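Local coordinates for protein 1,4-dihydroxy-6-naphtoate synthase (Archaeoglobus fulgidus, PDB 1ZBM) that probably catalyses the conversion of cyclic dehypoxanthinylfutalosinate into 1,4-dihydroxy-6-naphthoate and dihydroxyacetone, a step of menaquinone biosynthesis, at residues K11-H16 with A57-T62; R77-G82 with N186-D191; D87-V92 with Y241-T246; N116-L121 with L167-W172. All blocks are in the same frame, centred on the assembly; numbering follows the deposited sequence.

Contact 1: K11-H16 with A57-T62; sequences KIRVAH and AEYEVT
Val14 with Val61 and Ala15 with Thr62 pair as parallel strands, held by Val61 N to Arg13 O at 3.2 Å and Ala15 N to Val61 O at 2.9 Å. Just before the strand begins, the Glu60 side chain takes over: its OE1 accepts Arg13 N at 2.8 Å, the donor standing above the carboxylate plane. The bend at chi2 (84°) swings CD back for this, while Glu60 CG rests on Ile12 CG2. Arg13 passes Tyr59 at about a right angle. Tyr59 CD1 lies over the centre of the guanidinium face, and in return Arg13 NE sits in plane at the ring's edge, 3.7 Å from CD1. Farther out, Arg13 NH1 makes a weak bond to Glu58 O and a long salt bridge to Glu58 OE2; a water donates to Glu58 OE2 and accepts, weakly, from Arg13 NH1. Over a face of the Tyr59 ring lies Ala15 CB, a CH-pi contact 3.9 Å from the centroid, and Tyr59 OH is held by Glu45 and Lys53. Strand 39-44 flanks 11-16 on its other edge; Phe200 of helix 194-213 covers the Val14 and Val61 face, and Leu50 of helix 47-53 covers that of Ala15 and Thr62.

Contact 2: R77-G82 with N186-D191; sequences RILSAG and NAIRRD
Arg77 and Ile188 form a hydrogen-bonded antiparallel pair, Ile188 N meeting Arg77 O at 3.0 Å, where the outermost strand 76-86 joins 181-189 in the mixed sheet of one lobe of a periplasmic-binding-protein-like fold. From its CB, Arg77 can be traced outward. CB lies over a face of the Arg190 guanidinium, offset toward the rim, 3.4 Å from Arg190 NH1. With chi1 at 80°, CG stands between the backbone N and the carbonyl carbon and touches Ile188 CG2 at 3.8 Å. The chain then runs extended beside Ile188, both side chains pointing the same way, to NE, which makes a weak bond to a water that also reaches Arg189 O. Ile188 CG2 lies over the centre of one guanidinium face, nearest CZ, so a methyl group supports that face. At the tip NH1 turns back weakly to Ile78 O and NH2 is bonded to Gln197. Arg190, a second positive charge nearby, gives its NH2 to Asp73 O.

Ile188 CG2 serves two neighbours, since Leu79 CD1 packs on it at 3.7 Å. Two residues along, past the Ile78 and Ala187 pair, Leu79 N donates to Asn186 O at 2.8 Å, and the two side chains lie side by side. Asn186 CB packs tightly on Ala81 O, 3.1 Å away, and on the bare CA of Gly82, whose phi of 115° suits glycine. A water bridges the two backbones, donating to Leu79 O and accepting from Asn186 N, each at 2.7 Å.

Contact 3: D87-V92 with Y241-T246; sequences DGYGPV and YVNDYT
Tyr241 and Tyr89 carry most of this contact, meeting edge-to-face: the edge of Tyr89 is directed at the face of Tyr241, with the planes at 84° and the centroids 5.6 Å apart. The two side chains slide past each other in opposite directions, and their nearest ring atoms are Tyr89 CE1 and Tyr241 CE1 at 4.0 Å. Tyr241 OH reaches the rim of the Tyr89 ring near its plane and lies 3.2 Å from Gly90 CA; its polar partner is Gln155. At the far end Tyr89 OH is bonded to Met240 O and accepts from a water at 2.8 Å. That water accepts a hydrogen bond from Asn243 ND2 at 3.1 Å, bridging two tips that point toward each other.

Tyr245 is the third aromatic. Its OH donates to Asp87 OD2 at 2.8 Å, from well above the carboxylate plane, while OD2 lies in the plane of the ring at its edge. Asn243 is the N-cap of helix 244-247, and its N donates to Thr246 OG1 at 3.0 Å, one half of a capping box. The segment 87-92 connects strands of two different sheets, and Pro91 approaches Ala115, a predicted substrate-binding residue, consistent with the interlobe crossover beside the cleft of type 2 periplasmic-binding-protein folds.

Contact 4: N116-L121 with L167-W172; sequences NLLLKL and LDLWDW
Trp172 lays the six-membered part of its indole against helix 114-122, its CH2 pressing on Leu121 CB at 3.4 Å. The indole and Leu121 cross at about a right angle, and CZ2 comes within 3.5 Å of Leu121 O. Leu118 O lies over one face of the ring system, while Leu118 CD2 touches CZ3 at 3.8 Å. Trp172 CG is anti to the backbone N (chi1 180°), on the side of helix 114-122.

Next to the indole the contact continues with leucines. Leu169 CD2 fits against Leu118 CB at 3.9 Å and also approaches the backbone N of Leu119. On the following side chain, Leu119 CD1 meets Leu167 CD1 at 3.7 Å, methyl to methyl. Leu167 lies near the end of strand 164-168, and Leu169 begins helix 169-174, so strand and helix both contribute to the same apolar surface. Asp168 caps the helix: its OD1 accepts from Asp171 N at 3.2 Å and, weakly, from Trp170 N.

Met263 of helix 251-265 touches Trp172, Pro91 touches Leu169, and Val108 and Phe126 touch Leu119, extending the apolar surroundings. Helix 114-122 links the neighbouring parallel strands 105-108 and 127-130 of the second sheet. It starts at Thr114 and Ala115, predicted substrate-binding residues, and the Leu118 side chain lies about 4 Å from that of Thr114. The contact thus packs the helix of a beta-alpha-beta crossover, whose first residues are predicted to bind substrate, against the capped helix that follows the sheet's edge strand.

How the contacts relate
From the N terminus, contact 1 closes first, joining strand 11-16 to 61-65 over a 40-residue loop. Contact 2 opens next and, after 103 residues, returns strand 181-189 to 76-86; the same sheet holds both, and Thr62 N probably bonds to Ala187 O between them. Contact 3 opens within that loop at 87-92 and closes only at 241-246, so it crosses contact 2; a probable hydrogen bond from Gly82 N to Thr246 O joins the two. Contact 4 nests inside both loops and touches contact 3 through Gly88 with Trp170. Contacts 1 and 2 thus build one sheet, contact 4 packs on the other, and contact 3 lies at the passage between them.

Contact 1: K11-H16 with A57-T62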
# COMPACT_ATOMS: atom_id res chain seq x y z
N LYS A 11 17.32 -8.37 17.30
CA LYS A 11 16.01 -9.01 17.33
C LYS A 11 14.96 -7.92 17.10
O LYS A 11 14.79 -7.02 17.93
CB LYS A 11 15.83 -9.70 18.69
CG LYS A 11 14.62 -10.62 18.83
CD LYS A 11 13.30 -9.84 18.82
CE LYS A 11 12.11 -10.72 19.19
NZ LYS A 11 12.28 -11.34 20.54
N ILE A 12 14.25 -8.02 15.97
CA ILE A 12 13.23 -7.03 15.61
C ILE A 12 11.94 -7.59 15.03
O ILE A 12 11.88 -8.74 14.59
CB ILE A 12 13.77 -6.01 14.58
CG1 ILE A 12 14.10 -6.72 13.26
CG2 ILE A 12 15.01 -5.32 15.13
CD1 ILE A 12 14.53 -5.79 12.14
N ARG A 13 10.90 -6.75 15.04
CA ARG A 13 9.61 -7.15 14.49
C ARG A 13 9.36 -6.42 13.18
O ARG A 13 9.50 -5.20 13.10
CB ARG A 13 8.48 -6.86 15.50
CG ARG A 13 8.55 -7.75 16.74
CD ARG A 13 7.29 -7.64 17.59
NE ARG A 13 7.13 -6.33 18.19
CZ ARG A 13 6.08 -5.98 18.93
NH1 ARG A 13 5.99 -4.76 19.45
NH2 ARG A 13 5.11 -6.86 19.15
N VAL A 14 9.02 -7.18 12.15
CA VAL A 14 8.76 -6.64 10.83
C VAL A 14 7.32 -6.97 10.47
O VAL A 14 6.95 -8.13 10.30
CB VAL A 14 9.74 -7.25 9.79
CG1 VAL A 14 9.50 -6.65 8.40
CG2 VAL A 14 11.18 -6.98 10.23
N ALA A 15 6.52 -5.92 10.37
CA ALA A 15 5.11 -6.06 10.07
C ALA A 15 4.76 -5.64 8.66
O ALA A 15 5.22 -4.61 8.16
CB ALA A 15 4.28 -5.25 11.07
N HIS A 16 3.95 -6.47 8.03
CA HIS A 16 3.48 -6.20 6.69
C HIS A 16 2.08 -6.78 6.53
O HIS A 16 1.49 -7.28 7.49
CB HIS A 16 4.47 -6.72 5.63
CG HIS A 16 5.12 -8.03 5.96
ND1 HIS A 16 4.88 -9.18 5.24
CD2 HIS A 16 6.06 -8.34 6.87
CE1 HIS A 16 5.64 -10.14 5.70
NE2 HIS A 16 6.37 -9.67 6.69
N ALA A 57 4.30 3.43 17.73
CA ALA A 57 5.66 2.98 17.41
C ALA A 57 5.83 1.55 17.90
O ALA A 57 6.82 1.20 18.55
CB ALA A 57 6.69 3.89 18.07
N GLU A 58 4.84 0.72 17.58
CA GLU A 58 4.80 -0.67 17.98
C GLU A 58 5.92 -1.53 17.42
O GLU A 58 6.61 -2.23 18.16
CB GLU A 58 3.46 -1.27 17.59
CG GLU A 58 3.23 -2.67 18.15
CD GLU A 58 2.37 -2.66 19.40
OE1 GLU A 58 1.12 -2.60 19.26
OE2 GLU A 58 2.94 -2.70 20.52
N TYR A 59 6.11 -1.50 16.10
CA TYR A 59 7.14 -2.33 15.49
C TYR A 59 8.38 -1.55 15.05
O TYR A 59 8.33 -0.33 14.86
CB TYR A 59 6.55 -3.08 14.30
CG TYR A 59 5.22 -3.74 14.59
CD1 TYR A 59 5.13 -4.79 15.50
CD2 TYR A 59 4.06 -3.30 13.97
CE1 TYR A 59 3.90 -5.39 15.78
CE2 TYR A 59 2.84 -3.89 14.24
CZ TYR A 59 2.75 -4.93 15.14
OH TYR A 59 1.53 -5.50 15.40
N GLU A 60 9.48 -2.27 14.91
CA GLU A 60 10.73 -1.66 14.46
C GLU A 60 10.60 -1.29 12.99
O GLU A 60 11.05 -0.23 12.57
CB GLU A 60 11.90 -2.64 14.61
CG GLU A 60 12.47 -2.73 16.00
CD GLU A 60 11.72 -3.68 16.92
OE1 GLU A 60 10.80 -4.39 16.45
OE2 GLU A 60 12.07 -3.71 18.12
N VAL A 61 9.98 -2.17 12.21
CA VAL A 61 9.78 -1.93 10.78
C VAL A 61 8.34 -2.32 10.42
O VAL A 61 7.91 -3.44 10.67
CB VAL A 61 10.73 -2.79 9.91
CG1 VAL A 61 10.48 -2.49 8.43
CG2 VAL A 61 12.18 -2.52 10.26
N THR A 62 7.60 -1.39 9.82
CA THR A 62 6.23 -1.69 9.44
C THR A 62 5.81 -1.07 8.12
O THR A 62 6.25 0.03 7.79
CB THR A 62 5.24 -1.19 10.52
OG1 THR A 62 3.89 -1.43 10.08
CG2 THR A 62 5.41 0.29 10.77
O HOH W 1 4.60 -4.69 22.52

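Contact 2: R77-G82 with N186-D191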
# COMPACT_ATOMS: atom_id res chain seq x y z
N ARG A 77 10.87 6.87 9.82
CA ARG A 77 11.41 7.49 8.61
C ARG A 77 11.16 6.51 7.48
O ARG A 77 11.01 5.31 7.71
CB ARG A 77 12.90 7.79 8.73
CG ARG A 77 13.82 6.63 8.51
CD ARG A 77 15.25 7.12 8.44
NE ARG A 77 16.21 6.03 8.46
CZ ARG A 77 16.42 5.20 7.44
NH1 ARG A 77 15.73 5.34 6.31
NH2 ARG A 77 17.33 4.23 7.56
N ILE A 78 11.09 7.02 6.26
CA ILE A 78 10.82 6.18 5.10
C ILE A 78 12.03 5.35 4.70
O ILE A 78 13.13 5.87 4.54
CB ILE A 78 10.38 7.00 3.89
CG1 ILE A 78 9.21 7.91 4.29
CG2 ILE A 78 9.95 6.06 2.77
CD1 ILE A 78 8.97 9.05 3.31
N LEU A 79 11.83 4.04 4.55
CA LEU A 79 12.92 3.16 4.14
C LEU A 79 13.03 3.21 2.62
O LEU A 79 12.03 3.21 1.92
CB LEU A 79 12.63 1.74 4.62
CG LEU A 79 13.81 0.80 4.62
CD1 LEU A 79 14.82 1.18 5.71
CD2 LEU A 79 13.28 -0.62 4.86
N SER A 80 14.25 3.26 2.09
CA SER A 80 14.40 3.35 0.64
C SER A 80 13.75 2.22 -0.15
O SER A 80 13.37 2.41 -1.30
CB SER A 80 15.88 3.45 0.28
OG SER A 80 16.47 4.58 0.95
N ALA A 81 13.58 1.05 0.48
CA ALA A 81 12.99 -0.10 -0.18
C ALA A 81 11.69 -0.57 0.48
O ALA A 81 11.54 -0.52 1.70
CB ALA A 81 13.99 -1.25 -0.20
N GLY A 82 10.76 -1.05 -0.35
CA GLY A 82 9.50 -1.55 0.16
C GLY A 82 8.28 -0.75 -0.26
O GLY A 82 7.16 -1.24 -0.12
N ASN A 186 7.51 1.58 3.21
CA ASN A 186 8.10 0.77 4.25
C ASN A 186 8.70 1.78 5.21
O ASN A 186 9.47 2.64 4.81
CB ASN A 186 9.18 -0.16 3.69
CG ASN A 186 8.93 -1.61 4.06
OD1 ASN A 186 9.85 -2.43 4.08
ND2 ASN A 186 7.68 -1.93 4.36
N ALA A 187 8.33 1.67 6.48
CA ALA A 187 8.78 2.60 7.50
C ALA A 187 9.62 1.93 8.60
O ALA A 187 9.26 0.86 9.10
CB ALA A 187 7.57 3.28 8.12
N ILE A 188 10.72 2.57 8.97
CA ILE A 188 11.60 2.05 10.01
C ILE A 188 11.74 3.05 11.16
O ILE A 188 12.05 4.22 10.94
CB ILE A 188 13.01 1.65 9.43
CG1 ILE A 188 13.90 1.08 10.53
CG2 ILE A 188 13.67 2.84 8.79
CD1 ILE A 188 15.16 0.43 9.99
N ARG A 189 11.51 2.57 12.38
CA ARG A 189 11.56 3.40 13.59
C ARG A 189 12.89 4.16 13.63
O ARG A 189 13.92 3.62 13.24
CB ARG A 189 11.36 2.51 14.84
CG ARG A 189 10.60 3.19 16.00
CD ARG A 189 10.00 2.18 17.00
NE ARG A 189 11.02 1.42 17.72
CZ ARG A 189 10.80 0.28 18.37
NH1 ARG A 189 9.58 -0.25 18.41
NH2 ARG A 189 11.81 -0.35 18.97
N ARG A 190 12.87 5.40 14.09
CA ARG A 190 14.09 6.20 14.11
C ARG A 190 15.07 5.89 15.24
O ARG A 190 16.22 6.32 15.19
CB ARG A 190 13.72 7.69 14.14
CG ARG A 190 13.02 8.21 12.88
CD ARG A 190 12.53 9.64 13.10
NE ARG A 190 11.80 10.18 11.96
CZ ARG A 190 12.35 10.59 10.82
NH1 ARG A 190 13.67 10.52 10.66
NH2 ARG A 190 11.59 11.08 9.86
N ASP A 191 14.62 5.14 16.25
CA ASP A 191 15.49 4.80 17.38
C ASP A 191 16.40 3.59 17.15
O ASP A 191 17.17 3.21 18.05
CB ASP A 191 14.65 4.55 18.63
CG ASP A 191 13.91 3.24 18.57
OD1 ASP A 191 12.98 3.11 17.75
OD2 ASP A 191 14.27 2.32 19.34
O HOH W 2 16.00 5.12 11.40
O HOH W 3 9.43 2.45 1.50

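Contact 3: D87-V92 with Y241-T246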
# COMPACT_ATOMS: atom_id res chain seq x y z
N ASP A 87 1.92 3.87 -11.28
CA ASP A 87 2.48 4.63 -12.39
C ASP A 87 1.61 4.31 -13.61
O ASP A 87 1.92 3.41 -14.38
CB ASP A 87 3.93 4.19 -12.63
CG ASP A 87 4.73 5.20 -13.45
OD1 ASP A 87 4.26 6.34 -13.64
OD2 ASP A 87 5.85 4.85 -13.88
N GLY A 88 0.51 5.05 -13.75
CA GLY A 88 -0.41 4.81 -14.86
C GLY A 88 -1.59 3.97 -14.38
O GLY A 88 -2.46 3.59 -15.16
N TYR A 89 -1.59 3.70 -13.08
CA TYR A 89 -2.62 2.91 -12.42
C TYR A 89 -2.57 3.13 -10.91
O TYR A 89 -1.58 3.65 -10.39
CB TYR A 89 -2.39 1.42 -12.68
CG TYR A 89 -0.97 0.98 -12.41
CD1 TYR A 89 -0.45 0.94 -11.11
CD2 TYR A 89 -0.14 0.59 -13.46
CE1 TYR A 89 0.86 0.50 -10.87
CE2 TYR A 89 1.16 0.16 -13.24
CZ TYR A 89 1.65 0.11 -11.96
OH TYR A 89 2.93 -0.34 -11.76
N GLY A 90 -3.63 2.71 -10.22
CA GLY A 90 -3.70 2.86 -8.77
C GLY A 90 -5.11 2.59 -8.24
O GLY A 90 -5.90 1.94 -8.92
N PRO A 91 -5.44 3.07 -7.02
CA PRO A 91 -6.78 2.84 -6.47
C PRO A 91 -7.89 3.48 -7.29
O PRO A 91 -7.66 4.43 -8.04
CB PRO A 91 -6.69 3.41 -5.06
CG PRO A 91 -5.64 4.48 -5.20
CD PRO A 91 -4.60 3.79 -6.05
N VAL A 92 -9.10 2.97 -7.14
CA VAL A 92 -10.22 3.53 -7.87
C VAL A 92 -11.49 3.43 -7.06
O VAL A 92 -11.54 2.73 -6.05
CB VAL A 92 -10.43 2.78 -9.20
CG1 VAL A 92 -9.23 2.99 -10.13
CG2 VAL A 92 -10.63 1.30 -8.92
N TYR A 241 3.15 -3.40 -8.19
CA TYR A 241 3.58 -2.69 -7.00
C TYR A 241 4.87 -3.20 -6.36
O TYR A 241 5.20 -2.84 -5.23
CB TYR A 241 2.44 -2.70 -5.97
CG TYR A 241 1.25 -1.88 -6.41
CD1 TYR A 241 1.34 -0.49 -6.53
CD2 TYR A 241 0.04 -2.50 -6.75
CE1 TYR A 241 0.25 0.26 -6.97
CE2 TYR A 241 -1.05 -1.75 -7.19
CZ TYR A 241 -0.94 -0.37 -7.30
OH TYR A 241 -2.00 0.36 -7.75
N VAL A 242 5.59 -4.04 -7.09
CA VAL A 242 6.87 -4.58 -6.61
C VAL A 242 7.82 -4.54 -7.81
O VAL A 242 7.97 -5.52 -8.53
CB VAL A 242 6.74 -6.05 -6.12
CG1 VAL A 242 8.09 -6.55 -5.62
CG2 VAL A 242 5.69 -6.16 -5.03
N ASN A 243 8.46 -3.39 -8.02
CA ASN A 243 9.40 -3.19 -9.13
C ASN A 243 10.52 -2.23 -8.75
O ASN A 243 10.88 -2.13 -7.58
CB ASN A 243 8.66 -2.65 -10.34
CG ASN A 243 7.65 -1.58 -9.97
OD1 ASN A 243 7.84 -0.84 -9.00
ND2 ASN A 243 6.57 -1.49 -10.75
N ASP A 244 11.06 -1.52 -9.74
CA ASP A 244 12.14 -0.56 -9.49
C ASP A 244 11.89 0.38 -8.32
O ASP A 244 12.77 0.57 -7.48
CB ASP A 244 12.41 0.31 -10.73
CG ASP A 244 13.18 -0.41 -11.78
OD1 ASP A 244 14.28 -0.95 -11.46
OD2 ASP A 244 12.72 -0.43 -12.95
N TYR A 245 10.71 0.98 -8.29
CA TYR A 245 10.36 1.93 -7.24
C TYR A 245 10.43 1.29 -5.85
O TYR A 245 10.78 1.95 -4.87
CB TYR A 245 8.96 2.50 -7.45
CG TYR A 245 8.75 3.26 -8.73
CD1 TYR A 245 9.67 4.22 -9.17
CD2 TYR A 245 7.61 3.06 -9.50
CE1 TYR A 245 9.45 4.95 -10.33
CE2 TYR A 245 7.38 3.79 -10.67
CZ TYR A 245 8.31 4.73 -11.07
OH TYR A 245 8.09 5.46 -12.23
N THR A 246 10.08 0.01 -5.79
CA THR A 246 10.10 -0.73 -4.54
C THR A 246 11.54 -1.05 -4.15
O THR A 246 11.89 -1.03 -2.97
CB THR A 246 9.31 -2.06 -4.67
OG1 THR A 246 8.15 -1.84 -5.49
CG2 THR A 246 8.86 -2.57 -3.30
O HOH W 4 5.05 1.25 -10.79

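Contact 4: N116-L121 with L167-W172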
# COMPACT_ATOMS: atom_id res chain seq x y z
N ASN A 116 -7.59 7.04 0.58
CA ASN A 116 -8.63 7.87 1.17
C ASN A 116 -8.26 9.33 1.03
O ASN A 116 -9.09 10.16 0.64
CB ASN A 116 -8.83 7.54 2.64
CG ASN A 116 -10.28 7.34 2.98
OD1 ASN A 116 -11.13 8.20 2.67
ND2 ASN A 116 -10.60 6.21 3.61
N LEU A 117 -7.00 9.65 1.33
CA LEU A 117 -6.52 11.01 1.21
C LEU A 117 -6.81 11.51 -0.21
O LEU A 117 -7.33 12.62 -0.39
CB LEU A 117 -5.01 11.06 1.49
CG LEU A 117 -4.32 12.43 1.34
CD1 LEU A 117 -4.99 13.46 2.24
CD2 LEU A 117 -2.84 12.29 1.71
N LEU A 118 -6.49 10.69 -1.21
CA LEU A 118 -6.74 11.05 -2.61
C LEU A 118 -8.23 11.32 -2.87
O LEU A 118 -8.59 12.32 -3.51
CB LEU A 118 -6.25 9.94 -3.55
CG LEU A 118 -4.74 9.78 -3.73
CD1 LEU A 118 -4.41 8.45 -4.41
CD2 LEU A 118 -4.22 10.94 -4.52
N LEU A 119 -9.09 10.44 -2.39
CA LEU A 119 -10.52 10.60 -2.57
C LEU A 119 -10.96 11.93 -1.94
O LEU A 119 -11.66 12.72 -2.57
CB LEU A 119 -11.28 9.44 -1.92
CG LEU A 119 -12.82 9.45 -1.98
CD1 LEU A 119 -13.27 9.44 -3.43
CD2 LEU A 119 -13.39 8.23 -1.25
N LYS A 120 -10.54 12.17 -0.71
CA LYS A 120 -10.87 13.40 0.00
C LYS A 120 -10.37 14.65 -0.73
O LYS A 120 -10.84 15.75 -0.47
CB LYS A 120 -10.30 13.34 1.43
CG LYS A 120 -10.98 12.28 2.31
CD LYS A 120 -10.06 11.78 3.41
CE LYS A 120 -9.68 12.89 4.37
NZ LYS A 120 -8.55 12.47 5.25
N LEU A 121 -9.40 14.48 -1.63
CA LEU A 121 -8.87 15.60 -2.41
C LEU A 121 -9.61 15.76 -3.72
O LEU A 121 -9.72 16.86 -4.25
CB LEU A 121 -7.39 15.38 -2.71
CG LEU A 121 -6.38 15.57 -1.58
CD1 LEU A 121 -5.05 15.01 -2.03
CD2 LEU A 121 -6.25 17.06 -1.24
N LEU A 167 -14.37 6.75 -10.78
CA LEU A 167 -13.30 7.70 -10.44
C LEU A 167 -11.99 6.94 -10.48
O LEU A 167 -11.77 6.01 -9.70
CB LEU A 167 -13.50 8.30 -9.03
CG LEU A 167 -12.66 9.52 -8.60
CD1 LEU A 167 -12.89 9.81 -7.11
CD2 LEU A 167 -11.19 9.27 -8.83
N ASP A 168 -11.11 7.33 -11.40
CA ASP A 168 -9.81 6.68 -11.50
C ASP A 168 -8.83 7.62 -10.79
O ASP A 168 -8.43 8.63 -11.34
CB ASP A 168 -9.41 6.50 -12.98
CG ASP A 168 -8.16 5.66 -13.15
OD1 ASP A 168 -7.11 6.01 -12.55
OD2 ASP A 168 -8.23 4.64 -13.89
N LEU A 169 -8.48 7.27 -9.56
CA LEU A 169 -7.60 8.08 -8.74
C LEU A 169 -6.28 8.42 -9.42
O LEU A 169 -5.69 9.48 -9.15
CB LEU A 169 -7.37 7.42 -7.38
CG LEU A 169 -8.61 7.41 -6.50
CD1 LEU A 169 -8.38 6.54 -5.28
CD2 LEU A 169 -8.95 8.83 -6.09
N TRP A 170 -5.79 7.55 -10.29
CA TRP A 170 -4.55 7.87 -10.97
C TRP A 170 -4.78 8.97 -11.99
O TRP A 170 -3.94 9.86 -12.14
CB TRP A 170 -3.94 6.65 -11.67
CG TRP A 170 -2.93 7.08 -12.70
CD1 TRP A 170 -3.15 7.26 -14.04
CD2 TRP A 170 -1.57 7.49 -12.47
NE1 TRP A 170 -2.03 7.76 -14.64
CE2 TRP A 170 -1.04 7.91 -13.70
CE3 TRP A 170 -0.76 7.56 -11.33
CZ2 TRP A 170 0.27 8.39 -13.84
CZ3 TRP A 170 0.55 8.03 -11.46
CH2 TRP A 170 1.05 8.44 -12.71
N ASP A 171 -5.90 8.93 -12.71
CA ASP A 171 -6.14 9.99 -13.69
C ASP A 171 -6.25 11.31 -12.97
O ASP A 171 -5.78 12.35 -13.45
CB ASP A 171 -7.41 9.76 -14.49
CG ASP A 171 -7.34 8.53 -15.33
OD1 ASP A 171 -6.25 8.24 -15.88
OD2 ASP A 171 -8.38 7.84 -15.45
N TRP A 172 -6.87 11.28 -11.80
CA TRP A 172 -7.03 12.49 -11.02
C TRP A 172 -5.69 13.02 -10.54
O TRP A 172 -5.46 14.23 -10.55
CB TRP A 172 -7.92 12.25 -9.81
CG TRP A 172 -8.08 13.50 -9.00
CD1 TRP A 172 -9.01 14.47 -9.18
CD2 TRP A 172 -7.24 13.93 -7.92
NE1 TRP A 172 -8.80 15.48 -8.28
CE2 TRP A 172 -7.72 15.18 -7.50
CE3 TRP A 172 -6.11 13.37 -7.28
CZ2 TRP A 172 -7.13 15.90 -6.45
CZ3 TRP A 172 -5.53 14.09 -6.24
CH2 TRP A 172 -6.04 15.34 -5.83